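Local coordinates for anti-sigma-I factor RsgI3 (Clostridium thermocellum, PDB 6QE7), which probably holds the sigma factor SigI3 inactive and senses plant polysaccharides outside the cell through a pair of PA14 domains that bind pectin, at residues A[86-90]-A[91-95]; A[127-130]-A[131-134]; A[204-207]-A[208-212]. One frame throughout, in Å; residues are numbered along the deposited sequence.

Overall arrangement
The chain is the PA14 dyad, inferred to lie outside the cell, and all three contacts are local ones at loops that lead into strands. Contacts 1 and 2 belong to the first PA14 domain and reach the same five-stranded antiparallel sheet. Their centres are 19 Å apart, yet Glu92 OE2 of contact 1 meets Lys131 NZ of contact 2 in a salt bridge of 2.8 Å. Contact 3 lies in the second PA14 domain, its centre 29 Å from that of contact 1 and 46 Å from that of contact 2. The side chain of Ser89 is about 7 Å from a calcium ion without being a ligand; contact 1 is linked to calcium through Gln88 N and the ligand Asp70.

Contact 1 of 3, residues A[86-90]-A[91-95]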
loop_
_atom_site.group_PDB
_atom_site.type_symbol
_atom_site.label_atom_id
_atom_site.label_comp_id
_atom_site.label_asym_id
_atom_site.label_seq_id
_atom_site.Cartn_x
_atom_site.Cartn_y
_atom_site.Cartn_z
ATOM N N LYS A 86 -2.428 15.651 1.498
ATOM C CA LYS A 86 -3.463 15.905 2.525
ATOM C C LYS A 86 -4.822 15.875 1.846
ATOM O O LYS A 86 -4.892 15.955 0.594
ATOM C CB LYS A 86 -3.277 17.247 3.240
ATOM C CG LYS A 86 -3.488 18.463 2.345
ATOM C CD LYS A 86 -3.097 19.750 2.973
ATOM C CE LYS A 86 -3.454 20.954 2.122
ATOM N NZ LYS A 86 -3.216 22.172 2.926
ATOM N N SER A 87 -5.812 15.789 2.711
ATOM C CA SER A 87 -7.243 15.902 2.454
ATOM C C SER A 87 -7.485 17.363 2.047
ATOM O O SER A 87 -7.115 18.317 2.794
ATOM C CB SER A 87 -8.002 15.463 3.671
ATOM O OG SER A 87 -9.370 15.637 3.492
ATOM N N GLN A 88 -8.006 17.557 0.842
ATOM C CA GLN A 88 -8.355 18.905 0.388
ATOM C C GLN A 88 -9.377 18.798 -0.737
ATOM O O GLN A 88 -9.171 18.028 -1.639
ATOM C CB GLN A 88 -7.138 19.685 -0.128
ATOM C CG GLN A 88 -6.296 18.923 -1.140
ATOM C CD GLN A 88 -5.154 19.756 -1.676
ATOM O OE1 GLN A 88 -4.511 20.509 -0.971
ATOM N NE2 GLN A 88 -4.887 19.643 -2.974
ATOM N N SER A 89 -10.463 19.521 -0.612
ATOM C CA SER A 89 -11.226 19.994 -1.780
ATOM C C SER A 89 -10.257 20.499 -2.849
ATOM O O SER A 89 -9.133 20.907 -2.444
ATOM C CB SER A 89 -12.159 21.064 -1.339
ATOM O OG SER A 89 -13.138 21.182 -2.313
ATOM N N ALA A 90 -10.707 20.598 -4.118
ATOM C CA ALA A 90 -9.909 21.016 -5.297
ATOM C C ALA A 90 -9.196 22.324 -4.985
ATOM O O ALA A 90 -9.851 23.306 -4.612
ATOM C CB ALA A 90 -10.759 21.215 -6.520
ATOM N N THR A 91 -7.884 22.317 -5.064
ATOM C CA THR A 91 -7.080 23.428 -4.551
ATOM C C THR A 91 -5.916 23.492 -5.503
ATOM O O THR A 91 -5.352 22.442 -5.781
ATOM C CB THR A 91 -6.597 23.237 -3.103
ATOM O OG1 THR A 91 -7.729 23.085 -2.230
ATOM C CG2 THR A 91 -5.699 24.381 -2.675
ATOM N N GLU A 92 -5.565 24.695 -5.945
ATOM C CA GLU A 92 -4.373 24.913 -6.758
ATOM C C GLU A 92 -3.198 25.102 -5.791
ATOM O O GLU A 92 -3.413 25.783 -4.828
ATOM C CB GLU A 92 -4.535 26.219 -7.534
ATOM C CG GLU A 92 -3.383 26.504 -8.471
ATOM C CD GLU A 92 -3.819 27.411 -9.622
ATOM O OE1 GLU A 92 -4.120 28.533 -9.339
ATOM O OE2 GLU A 92 -3.978 26.939 -10.746
ATOM N N HIS A 93 -2.010 24.628 -6.168
ATOM C CA HIS A 93 -0.701 24.836 -5.500
ATOM C C HIS A 93 0.260 24.978 -6.652
ATOM O O HIS A 93 -0.063 24.472 -7.754
ATOM C CB HIS A 93 -0.259 23.632 -4.622
ATOM C CG HIS A 93 -1.226 23.303 -3.530
ATOM N ND1 HIS A 93 -1.518 24.195 -2.499
ATOM C CD2 HIS A 93 -1.993 22.203 -3.296
ATOM C CE1 HIS A 93 -2.423 23.660 -1.694
ATOM N NE2 HIS A 93 -2.700 22.412 -2.144
ATOM N N SER A 94 1.359 25.672 -6.450
ATOM C CA SER A 94 2.264 25.949 -7.575
ATOM C C SER A 94 3.668 26.201 -7.044
ATOM O O SER A 94 3.738 26.613 -5.894
ATOM C CB SER A 94 1.753 27.159 -8.317
ATOM O OG SER A 94 1.671 28.312 -7.447
ATOM N N GLU A 95 4.686 26.094 -7.909
ATOM C CA GLU A 95 6.078 26.471 -7.616
ATOM C C GLU A 95 6.790 26.729 -8.920
ATOM O O GLU A 95 6.279 26.337 -9.976
ATOM C CB GLU A 95 6.848 25.380 -6.835
ATOM C CG GLU A 95 7.126 25.805 -5.374
ATOM C CD GLU A 95 7.909 27.108 -5.077
ATOM O OE1 GLU A 95 8.684 27.620 -6.002
ATOM O OE2 GLU A 95 7.768 27.640 -3.913
#
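Gln88 and His93 reach for each other from opposite directions, the amide meeting the imidazole at its edge. His93 NE2 donates to Gln88 OE1 over 2.9 Å, and the bond is almost perfectly straight at 177°. The oxygen lies in the plane of the ring, the donor sits in the carbonyl plane on a lone pair, and the amide and ring planes are only 29° apart. Gln88 gets there by placing CG between its own backbone N and carbonyl carbon (chi1 50°) and then running out extended. Glutamine suits the place because it is long enough to reach the ring and offers both an acceptor, OE1, to His93 and a donor, NE2, to the backbone oxygen of Thr68, which fixes the flip of the amide.

Closer to the bend, Thr91 OG1 donates to Ser89 O at 2.6 Å, approaching from above the carbonyl plane and not along a lone pair. Beta-branched Thr91 also suits the first position of strand 91-99, which pairs antiparallel with strand 60-69 in the first PA14 domain. The loop is tied further to the domain where Gln88 N bonds to Asp70, a ligand of calcium.

The bond to Gln88 calls for a proton on His93 NE2 and leaves the state of ND1 undecided, though Lys86 NZ, 5.1 Å from His93 NE2, would probably disfavour a positively charged ring.

Contact 2 of 3, residues A[127-130]-A[131-134]; sequences KSQQ and KEII
The side-chain amide of Gln129 and the carboxylate of Glu132 lie face to face, their planes only 13° apart, although the two side chains cross at about a right angle. Gln129 NE2 comes within 3.1 Å of Glu132 OE2, but the oxygen stands over the amide, where no N-H points, and the pair is a stack without a hydrogen bond. At its edge the amide uses NE2 properly: Gln129 NE2 donates to Gln130 O over 3.0 Å, at 167°, in the plane of both groups and on a lone pair of the oxygen. The Gln129 chain bends at chi2 (70°), which folds the amide back to the carbonyl of the next residue.

The residues close a beta hairpin of the first PA14 domain, in which strand 119-125 turns back through a loop to short strand 132-133. Arg57 NH1 serves both flat groups, bonding to Gln129 OE1 and forming a salt bridge with Glu132 OE2. This shared cation probably offsets the closeness of the amide and carboxylate oxygens, and Trp124 NE1 adds a second donor to OE2.

Lys131 starts off on the opposite side of the backbone from Glu132. Its long, extended chain carries NZ across the sheet, past strand 119-125, to a cation-pi contact with Tyr65 of strand 60-69 and a salt bridge with Glu92 OE2 of strand 91-99.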
loop_
_atom_site.group_PDB
_atom_site.type_symbol
_atom_site.label_atom_id
_atom_site.label_comp_id
_atom_site.label_asym_id
_atom_site.label_seq_id
_atom_site.Cartn_x
_atom_site.Cartn_y
_atom_site.Cartn_z
ATOM N N LYS A 127 6.931 33.262 -19.127
ATOM C CA LYS A 127 6.836 34.606 -19.720
ATOM C C LYS A 127 6.018 34.439 -21.004
ATOM O O LYS A 127 4.984 35.061 -21.075
ATOM C CB LYS A 127 8.224 35.173 -19.964
ATOM C CG LYS A 127 8.181 36.674 -20.167
ATOM C CD LYS A 127 9.549 37.312 -20.150
ATOM C CE LYS A 127 10.496 36.687 -21.150
ATOM N NZ LYS A 127 11.886 36.839 -20.685
ATOM N N SER A 128 6.478 33.568 -21.914
ATOM C CA SER A 128 5.898 33.193 -23.239
ATOM C C SER A 128 4.860 32.033 -23.216
ATOM O O SER A 128 4.114 31.880 -24.210
ATOM C CB SER A 128 7.006 32.817 -24.169
ATOM O OG SER A 128 8.182 33.453 -23.770
ATOM N N GLN A 129 4.788 31.189 -22.189
ATOM C CA GLN A 129 3.762 30.102 -22.165
ATOM C C GLN A 129 2.550 30.561 -21.377
ATOM O O GLN A 129 2.593 30.665 -20.130
ATOM C CB GLN A 129 4.306 28.814 -21.599
ATOM C CG GLN A 129 3.246 27.738 -21.556
ATOM C CD GLN A 129 2.902 27.296 -22.945
ATOM O OE1 GLN A 129 3.742 26.774 -23.675
ATOM N NE2 GLN A 129 1.649 27.518 -23.303
ATOM N N GLN A 130 1.476 30.800 -22.095
ATOM C CA GLN A 130 0.176 31.077 -21.489
ATOM C C GLN A 130 -0.220 29.849 -20.681
ATOM O O GLN A 130 0.080 28.719 -21.097
ATOM C CB GLN A 130 -0.871 31.400 -22.545
ATOM C CG GLN A 130 -2.178 31.930 -21.956
ATOM C CD GLN A 130 -3.223 32.011 -23.047
ATOM O OE1 GLN A 130 -3.014 31.522 -24.157
ATOM N NE2 GLN A 130 -4.357 32.617 -22.741
ATOM N N LYS A 131 -0.852 30.109 -19.552
ATOM C CA LYS A 131 -1.120 29.057 -18.577
ATOM C C LYS A 131 -1.986 28.052 -19.305
ATOM O O LYS A 131 -3.046 28.468 -19.733
ATOM C CB LYS A 131 -1.840 29.624 -17.363
ATOM C CG LYS A 131 -1.953 28.646 -16.214
ATOM C CD LYS A 131 -2.897 29.129 -15.153
ATOM C CE LYS A 131 -2.945 28.227 -13.940
ATOM N NZ LYS A 131 -3.762 28.819 -12.847
ATOM N N GLU A 132 -1.516 26.813 -19.471
ATOM C CA GLU A 132 -2.366 25.728 -19.998
ATOM C C GLU A 132 -2.133 24.464 -19.168
ATOM O O GLU A 132 -1.077 24.404 -18.522
ATOM C CB GLU A 132 -1.972 25.551 -21.472
ATOM C CG GLU A 132 -0.504 25.339 -21.689
ATOM C CD GLU A 132 -0.044 24.954 -23.094
ATOM O OE1 GLU A 132 -0.837 25.128 -24.008
ATOM O OE2 GLU A 132 1.145 24.497 -23.284
ATOM N N ILE A 133 -3.074 23.514 -19.219
ATOM C CA ILE A 133 -2.842 22.051 -19.092
ATOM C C ILE A 133 -1.587 21.642 -19.853
ATOM O O ILE A 133 -1.501 21.855 -21.064
ATOM C CB ILE A 133 -4.064 21.237 -19.583
ATOM C CG1 ILE A 133 -5.332 21.505 -18.774
ATOM C CG2 ILE A 133 -3.707 19.761 -19.591
ATOM C CD1 ILE A 133 -5.279 20.894 -17.347
ATOM N N ILE A 134 -0.655 20.949 -19.209
ATOM C CA ILE A 134 0.573 20.586 -19.946
ATOM C C ILE A 134 0.138 19.612 -21.020
ATOM O O ILE A 134 -0.363 18.526 -20.719
ATOM C CB ILE A 134 1.700 20.002 -19.085
ATOM C CG1 ILE A 134 2.079 20.907 -17.913
ATOM C CG2 ILE A 134 2.928 19.676 -19.939
ATOM C CD1 ILE A 134 3.318 20.454 -17.149
#

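Contact 3 of 3, residues A[204-207]-A[208-212]; sequences TRYT and EEYTF
Tyr210 reaches back from strand 208-216 into the loop 204-207, which in the second PA14 domain carries the chain from one antiparallel sheet to the other. A tyrosine suits this place because its ring fills the bend while its hydroxyl serves the loop backbone. Thr204 CG2 sits over one face of the Tyr210 ring in a CH-pi contact, 4.0 Å from the centroid, and Tyr206 O lies at the ring's edge. Thr204 OG1 donates to Tyr206 O at 2.8 Å from above the carbonyl plane, joining the first and third residues of the loop.

Glu208 runs alongside Tyr206, both pointing the same way, with Glu208 CD 3.8 Å from Tyr206 CB. A glutamate suits position 208 because its carboxylate has two partners at hand, Arg277 in a salt bridge and Ser275 in a hydrogen bond.

Tyr206 crosses Tyr210 at about a right angle, and Arg205 NE donates to Tyr206 OH at 169°, in the guanidinium plane. Tyr206 N donates to Tyr210 OH over 3.1 Å in a bond bent to 138°. Tyr210 OH also lies 2.6 Å from a water oxygen, which accepts from Arg205 N at 3.2 Å.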
loop_
_atom_site.group_PDB
_atom_site.type_symbol
_atom_site.label_atom_id
_atom_site.label_comp_id
_atom_site.label_asym_id
_atom_site.label_seq_id
_atom_site.Cartn_x
_atom_site.Cartn_y
_atom_site.Cartn_z
ATOM N N THR A 204 -7.530 -2.687 5.845
ATOM C CA THR A 204 -8.813 -2.825 6.568
ATOM C C THR A 204 -9.896 -2.373 5.609
ATOM O O THR A 204 -9.587 -1.605 4.691
ATOM C CB THR A 204 -8.851 -1.990 7.841
ATOM O OG1 THR A 204 -8.842 -0.601 7.467
ATOM C CG2 THR A 204 -7.683 -2.281 8.752
ATOM N N ARG A 205 -11.128 -2.709 5.931
ATOM C CA ARG A 205 -12.327 -2.192 5.232
ATOM C C ARG A 205 -12.697 -0.830 5.840
ATOM O O ARG A 205 -13.322 -0.039 5.155
ATOM C CB ARG A 205 -13.465 -3.216 5.362
ATOM C CG ARG A 205 -13.325 -4.447 4.477
ATOM C CD ARG A 205 -14.512 -5.438 4.578
ATOM N NE ARG A 205 -15.745 -4.696 4.274
ATOM C CZ ARG A 205 -16.188 -4.396 3.069
ATOM N NH1 ARG A 205 -15.553 -4.836 2.000
ATOM N NH2 ARG A 205 -17.286 -3.684 2.943
ATOM N N TYR A 206 -12.439 -0.586 7.122
ATOM C CA TYR A 206 -13.034 0.576 7.828
ATOM C C TYR A 206 -11.911 1.332 8.487
ATOM O O TYR A 206 -10.856 0.705 8.809
ATOM C CB TYR A 206 -14.074 0.127 8.855
ATOM C CG TYR A 206 -15.081 -0.806 8.237
ATOM C CD1 TYR A 206 -16.039 -0.358 7.344
ATOM C CD2 TYR A 206 -15.044 -2.159 8.524
ATOM C CE1 TYR A 206 -16.923 -1.245 6.729
ATOM C CE2 TYR A 206 -15.880 -3.062 7.902
ATOM C CZ TYR A 206 -16.838 -2.602 7.006
ATOM O OH TYR A 206 -17.680 -3.509 6.445
ATOM N N THR A 207 -12.170 2.612 8.655
ATOM C CA THR A 207 -11.388 3.544 9.489
ATOM C C THR A 207 -12.009 3.483 10.889
ATOM O O THR A 207 -13.140 3.908 11.008
ATOM C CB THR A 207 -11.359 4.939 8.834
ATOM O OG1 THR A 207 -10.645 4.769 7.631
ATOM C CG2 THR A 207 -10.619 6.010 9.601
ATOM N N GLU A 208 -11.307 2.954 11.901
ATOM C CA GLU A 208 -11.768 2.871 13.314
ATOM C C GLU A 208 -10.859 1.952 14.150
ATOM O O GLU A 208 -9.771 1.489 13.649
ATOM C CB GLU A 208 -13.178 2.289 13.420
ATOM C CG GLU A 208 -13.392 0.995 12.687
ATOM C CD GLU A 208 -14.894 0.687 12.528
ATOM O OE1 GLU A 208 -15.666 1.643 12.414
ATOM O OE2 GLU A 208 -15.261 -0.499 12.404
ATOM N N GLU A 209 -11.276 1.686 15.379
ATOM C CA GLU A 209 -10.415 0.933 16.302
ATOM C C GLU A 209 -10.642 -0.532 15.959
ATOM O O GLU A 209 -11.783 -0.981 15.992
ATOM C CB GLU A 209 -10.649 1.294 17.770
ATOM C CG GLU A 209 -9.693 0.548 18.681
ATOM C CD GLU A 209 -9.742 0.933 20.156
ATOM O OE1 GLU A 209 -10.809 0.829 20.841
ATOM O OE2 GLU A 209 -8.668 1.294 20.641
ATOM N N TYR A 210 -9.582 -1.225 15.546
ATOM C CA TYR A 210 -9.702 -2.669 15.303
ATOM C C TYR A 210 -9.294 -3.386 16.570
ATOM O O TYR A 210 -8.444 -2.857 17.373
ATOM C CB TYR A 210 -8.887 -3.079 14.065
ATOM C CG TYR A 210 -9.658 -2.969 12.783
ATOM C CD1 TYR A 210 -9.974 -1.732 12.217
ATOM C CD2 TYR A 210 -10.139 -4.090 12.170
ATOM C CE1 TYR A 210 -10.774 -1.634 11.088
ATOM C CE2 TYR A 210 -10.886 -4.008 11.018
ATOM C CZ TYR A 210 -11.220 -2.779 10.474
ATOM O OH TYR A 210 -11.973 -2.745 9.322
ATOM N N THR A 211 -9.737 -4.622 16.652
ATOM C CA THR A 211 -9.299 -5.598 17.665
ATOM C C THR A 211 -8.816 -6.817 16.913
ATOM O O THR A 211 -9.578 -7.349 16.079
ATOM C CB THR A 211 -10.407 -6.001 18.642
ATOM O OG1 THR A 211 -10.911 -4.822 19.241
ATOM C CG2 THR A 211 -9.932 -6.916 19.756
ATOM N N PHE A 212 -7.577 -7.197 17.151
ATOM C CA PHE A 212 -7.048 -8.479 16.620
ATOM C C PHE A 212 -7.165 -9.478 17.754
ATOM O O PHE A 212 -7.065 -9.094 18.922
ATOM C CB PHE A 212 -5.635 -8.342 16.049
ATOM C CG PHE A 212 -5.619 -7.472 14.822
ATOM C CD1 PHE A 212 -5.631 -6.094 14.951
ATOM C CD2 PHE A 212 -5.681 -8.022 13.559
ATOM C CE1 PHE A 212 -5.732 -5.277 13.831
ATOM C CE2 PHE A 212 -5.736 -7.205 12.447
ATOM C CZ PHE A 212 -5.767 -5.831 12.588
HETATM O O HOH W 1 -12.123 -4.976 7.958
#